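Long-range contact in NTF2-like protein of unknown function (PDB 3HZP), which is of unknown function but has the cone-shaped NTF2-like fold, which in many relatives encloses a pocket for small molecules: residues D27-P38 / K113-S121. Residues are numbered along the deposited sequence; the frame is centred on the assembly and turned at random. Where two conformers were deposited one is given.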
loop_
_atom_site.group_PDB
_atom_site.type_symbol
_atom_site.label_atom_id
_atom_site.label_comp_id
_atom_site.label_asym_id
_atom_site.label_seq_id
_atom_site.Cartn_x
_atom_site.Cartn_y
_atom_site.Cartn_z
ATOM N N ASP A 27 14.911 -4.497 -13.452
ATOM C CA ASP A 27 16.289 -4.495 -12.943
ATOM C C ASP A 27 16.445 -4.341 -11.425
ATOM O O ASP A 27 17.452 -4.741 -10.838
ATOM C CB ASP A 27 17.017 -3.305 -13.584
ATOM C CG ASP A 27 16.819 -3.237 -15.090
ATOM O OD1 ASP A 27 17.046 -4.267 -15.772
ATOM O OD2 ASP A 27 16.438 -2.155 -15.591
ATOM N N ASN A 28 15.460 -3.756 -10.784
ATOM C CA ASN A 28 15.640 -3.359 -9.415
ATOM C C ASN A 28 14.722 -4.038 -8.443
ATOM O O ASN A 28 14.889 -3.914 -7.233
ATOM C CB ASN A 28 15.480 -1.847 -9.320
ATOM C CG ASN A 28 16.608 -1.135 -10.005
ATOM O OD1 ASN A 28 17.605 -0.806 -9.360
ATOM N ND2 ASN A 28 16.503 -0.964 -11.338
ATOM N N ALA A 29 13.730 -4.746 -8.958
ATOM C CA ALA A 29 12.750 -5.323 -8.104
ATOM C C ALA A 29 13.073 -6.785 -7.864
ATOM O O ALA A 29 13.713 -7.447 -8.698
ATOM C CB ALA A 29 11.328 -5.150 -8.673
ATOM N N THR A 30 12.595 -7.263 -6.730
ATOM C CA THR A 30 12.697 -8.666 -6.380
ATOM C C THR A 30 11.765 -9.462 -7.287
ATOM O O THR A 30 10.827 -8.932 -7.876
ATOM C CB THR A 30 12.254 -8.920 -4.939
ATOM O OG1 THR A 30 10.881 -8.535 -4.791
ATOM C CG2 THR A 30 13.085 -8.128 -3.940
ATOM N N ALA A 31 12.028 -10.751 -7.439
ATOM C CA ALA A 31 11.233 -11.583 -8.331
ATOM C C ALA A 31 9.770 -11.630 -7.988
ATOM O O ALA A 31 8.936 -11.856 -8.879
ATOM C CB ALA A 31 11.774 -13.029 -8.323
ATOM N N ASP A 32 9.460 -11.536 -6.719
ATOM C CA ASP A 32 8.054 -11.618 -6.280
ATOM C C ASP A 32 7.388 -10.245 -6.080
ATOM O O ASP A 32 6.301 -10.137 -5.529
ATOM C CB ASP A 32 7.948 -12.507 -5.055
ATOM C CG ASP A 32 8.634 -11.946 -3.873
ATOM O OD1 ASP A 32 9.564 -11.107 -4.000
ATOM O OD2 ASP A 32 8.296 -12.421 -2.769
ATOM N N PHE A 33 8.065 -9.202 -6.527
ATOM C CA PHE A 33 7.484 -7.859 -6.562
ATOM C C PHE A 33 6.204 -7.835 -7.379
ATOM O O PHE A 33 6.131 -8.413 -8.449
ATOM C CB PHE A 33 8.471 -6.915 -7.230
ATOM C CG PHE A 33 7.891 -5.558 -7.556
ATOM C CD1 PHE A 33 7.897 -4.557 -6.633
ATOM C CD2 PHE A 33 7.354 -5.294 -8.796
ATOM C CE1 PHE A 33 7.332 -3.328 -6.898
ATOM C CE2 PHE A 33 6.776 -4.043 -9.067
ATOM C CZ PHE A 33 6.787 -3.070 -8.147
ATOM N N LEU A 34 5.224 -7.083 -6.874
ATOM C CA LEU A 34 4.096 -6.630 -7.673
ATOM C C LEU A 34 3.852 -5.156 -7.400
ATOM O O LEU A 34 4.153 -4.653 -6.321
ATOM C CB LEU A 34 2.826 -7.423 -7.380
ATOM C CG LEU A 34 2.851 -8.891 -7.682
ATOM C CD1 LEU A 34 1.638 -9.637 -7.096
ATOM C CD2 LEU A 34 2.929 -9.171 -9.185
ATOM N N PHE A 35 3.287 -4.498 -8.396
ATOM C CA PHE A 35 2.850 -3.110 -8.355
ATOM C C PHE A 35 1.336 -3.107 -8.315
ATOM O O PHE A 35 0.694 -3.659 -9.229
ATOM C CB PHE A 35 3.342 -2.385 -9.632
ATOM C CG PHE A 35 2.932 -0.951 -9.728
ATOM C CD1 PHE A 35 3.724 0.034 -9.188
ATOM C CD2 PHE A 35 1.758 -0.597 -10.385
ATOM C CE1 PHE A 35 3.349 1.372 -9.280
ATOM C CE2 PHE A 35 1.398 0.756 -10.502
ATOM C CZ PHE A 35 2.201 1.697 -9.966
ATOM N N ILE A 36 0.755 -2.564 -7.251
ATOM C CA ILE A 36 -0.698 -2.551 -7.054
ATOM C C ILE A 36 -1.251 -1.239 -7.537
ATOM O O ILE A 36 -0.945 -0.193 -7.004
ATOM C CB ILE A 36 -1.090 -2.834 -5.602
ATOM C CG1 ILE A 36 -0.441 -4.120 -5.087
ATOM C CG2 ILE A 36 -2.608 -2.916 -5.474
ATOM C CD1 ILE A 36 -0.662 -5.367 -5.972
ATOM N N ARG A 37 -2.022 -1.318 -8.620
ATOM C CA ARG A 37 -2.679 -0.165 -9.221
ATOM C C ARG A 37 -3.794 0.375 -8.324
ATOM O O ARG A 37 -4.256 -0.323 -7.384
ATOM C CB ARG A 37 -3.242 -0.563 -10.571
ATOM C CG ARG A 37 -2.178 -0.886 -11.597
ATOM C CD ARG A 37 -2.815 -1.410 -12.900
ATOM N NE ARG A 37 -3.037 -2.835 -12.809
ATOM C CZ ARG A 37 -3.417 -3.610 -13.824
ATOM N NH1 ARG A 37 -3.703 -3.064 -14.995
ATOM N NH2 ARG A 37 -3.508 -4.929 -13.652
ATOM N N PRO A 38 -4.280 1.586 -8.618
ATOM C CA PRO A 38 -5.354 2.147 -7.802
ATOM C C PRO A 38 -6.591 1.256 -7.720
ATOM O O PRO A 38 -7.296 1.286 -6.697
ATOM C CB PRO A 38 -5.678 3.464 -8.520
ATOM C CG PRO A 38 -4.352 3.880 -9.099
ATOM C CD PRO A 38 -3.803 2.580 -9.601
ATOM N N LYS A 113 16.651 -3.802 -2.935
ATOM C CA LYS A 113 15.744 -3.974 -4.056
ATOM C C LYS A 113 14.324 -3.629 -3.623
ATOM O O LYS A 113 13.948 -3.817 -2.480
ATOM C CB LYS A 113 15.770 -5.419 -4.595
ATOM C CG LYS A 113 17.136 -5.796 -5.129
ATOM C CD LYS A 113 17.139 -7.154 -5.762
ATOM C CE LYS A 113 16.527 -7.132 -7.143
ATOM N NZ LYS A 113 16.848 -8.368 -7.976
ATOM N N VAL A 114 13.538 -3.081 -4.537
ATOM C CA VAL A 114 12.139 -2.823 -4.222
ATOM C C VAL A 114 11.379 -4.165 -4.272
ATOM O O VAL A 114 11.578 -4.946 -5.219
ATOM C CB VAL A 114 11.566 -1.720 -5.127
ATOM C CG1 VAL A 114 11.532 -2.142 -6.614
ATOM C CG2 VAL A 114 10.186 -1.308 -4.637
ATOM N N ALA A 115 10.608 -4.460 -3.214
ATOM C CA ALA A 115 9.899 -5.683 -2.973
ATOM C C ALA A 115 8.404 -5.561 -3.190
ATOM O O ALA A 115 7.729 -6.577 -3.397
ATOM C CB ALA A 115 10.171 -6.196 -1.553
ATOM N N TRP A 116 7.862 -4.353 -3.088
ATOM C CA TRP A 116 6.399 -4.177 -3.153
ATOM C C TRP A 116 6.109 -2.711 -3.349
ATOM O O TRP A 116 6.793 -1.844 -2.819
ATOM C CB TRP A 116 5.717 -4.656 -1.870
ATOM C CG TRP A 116 4.281 -4.813 -2.013
ATOM C CD1 TRP A 116 3.310 -3.967 -1.556
ATOM C CD2 TRP A 116 3.605 -5.905 -2.634
ATOM N NE1 TRP A 116 2.067 -4.451 -1.903
ATOM C CE2 TRP A 116 2.212 -5.631 -2.559
ATOM C CE3 TRP A 116 4.032 -7.074 -3.249
ATOM C CZ2 TRP A 116 1.273 -6.485 -3.077
ATOM C CZ3 TRP A 116 3.082 -7.942 -3.760
ATOM C CH2 TRP A 116 1.715 -7.632 -3.654
HETATM N N MSE A 117 5.065 -2.398 -4.098
HETATM C CA MSE A 117 4.611 -1.012 -4.220
HETATM C C MSE A 117 3.100 -0.978 -4.510
HETATM O O MSE A 117 2.654 -1.658 -5.428
HETATM C CB MSE A 117 5.357 -0.295 -5.335
HETATM C CG MSE A 117 4.972 1.174 -5.512
HETATM SE SE MSE A 117 5.996 2.122 -6.864
HETATM C CE MSE A 117 7.692 2.108 -5.877
ATOM N N GLN A 118 2.363 -0.186 -3.728
ATOM C CA GLN A 118 0.962 0.081 -3.970
ATOM C C GLN A 118 0.766 1.573 -4.067
ATOM O O GLN A 118 1.239 2.328 -3.217
ATOM C CB GLN A 118 0.083 -0.513 -2.850
ATOM C CG GLN A 118 -1.418 -0.214 -3.024
ATOM C CD GLN A 118 -2.359 -1.107 -2.254
ATOM O OE1 GLN A 118 -1.931 -2.059 -1.596
ATOM N NE2 GLN A 118 -3.646 -0.855 -2.374
ATOM N N ARG A 119 0.028 1.996 -5.078
ATOM C CA ARG A 119 -0.299 3.397 -5.275
ATOM C C ARG A 119 -1.782 3.678 -5.219
ATOM O O ARG A 119 -2.601 2.844 -5.595
ATOM C CB ARG A 119 0.257 3.955 -6.593
ATOM C CG ARG A 119 -0.308 3.336 -7.851
ATOM C CD ARG A 119 -0.154 4.256 -9.062
ATOM N NE ARG A 119 -1.052 5.383 -8.969
ATOM C CZ ARG A 119 -0.957 6.500 -9.673
ATOM N NH1 ARG A 119 0.001 6.648 -10.571
ATOM N NH2 ARG A 119 -1.823 7.473 -9.476
ATOM N N SER A 120 -2.107 4.902 -4.821
ATOM C CA SER A 120 -3.478 5.379 -4.764
ATOM C C SER A 120 -3.869 6.024 -6.096
ATOM O O SER A 120 -3.046 6.160 -6.989
ATOM C CB SER A 120 -3.654 6.399 -3.637
ATOM O OG SER A 120 -3.002 7.645 -3.940
ATOM N N SER A 121 -5.101 6.500 -6.177
ATOM C CA SER A 121 -5.467 7.420 -7.238
ATOM C C SER A 121 -4.585 8.688 -7.148
ATOM O O SER A 121 -3.905 8.988 -6.137
ATOM C CB SER A 121 -6.976 7.705 -7.169
ATOM O OG SER A 121 -7.739 6.545 -7.515
HETATM O O HOH W 1 8.514 -9.135 -2.417
HETATM O O HOH W 2 -4.237 0.905 -4.611
#
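Asn-28, at the end of helix 24-28, accepts a bond on its backbone O from the N of Val-114, and two residues on the N of Thr-30 reaches Val-114 O at 2.9 Å. The OG1 of Thr-30 bonds Asp-32 OD1, and a water carries that carboxylate on to the bulged Ala-115 O. Phe-33 then lays one ring edge, at CD1, 3.6 Å from the N of Trp-116. Leu-34 sets its CB 3.7 Å from CZ3 of the Trp-116 indole, while its own O lies over one face of that ring and takes the N-H of Met-117. Phe-35 shares one face of the sheet with Met-117, and Ile-36 the opposite face with Gln-118. With CG anti to the backbone N (chi1 179°), the Phe-35 ring meets the selenium of Met-117 at the edge, SE to CE1 3.7 Å, and its CZ touches CD of Arg-119. Ile-36 packs CG1 on Trp-116 CZ2 and CG2 on the Gln-118 amide, whose OE1, like the indole NE1, bonds Thr-102 OG1 of the second subunit; its N and O bond Met-117 O and Arg-119 N, the latter nearly straight at 175°. Pro-38 rests CG near Arg-119 NE, whose guanidinium grips Ser-120 O with NE and NH2 and pairs with Asp-97. Replacing Arg-119 with an alanine would probably leave Asp-97 without its charge partner and Ser-120 O without both guanidinium donors. This short parallel pairing, joining the first strand to the last, is characteristic of the curved NTF2-like sheet.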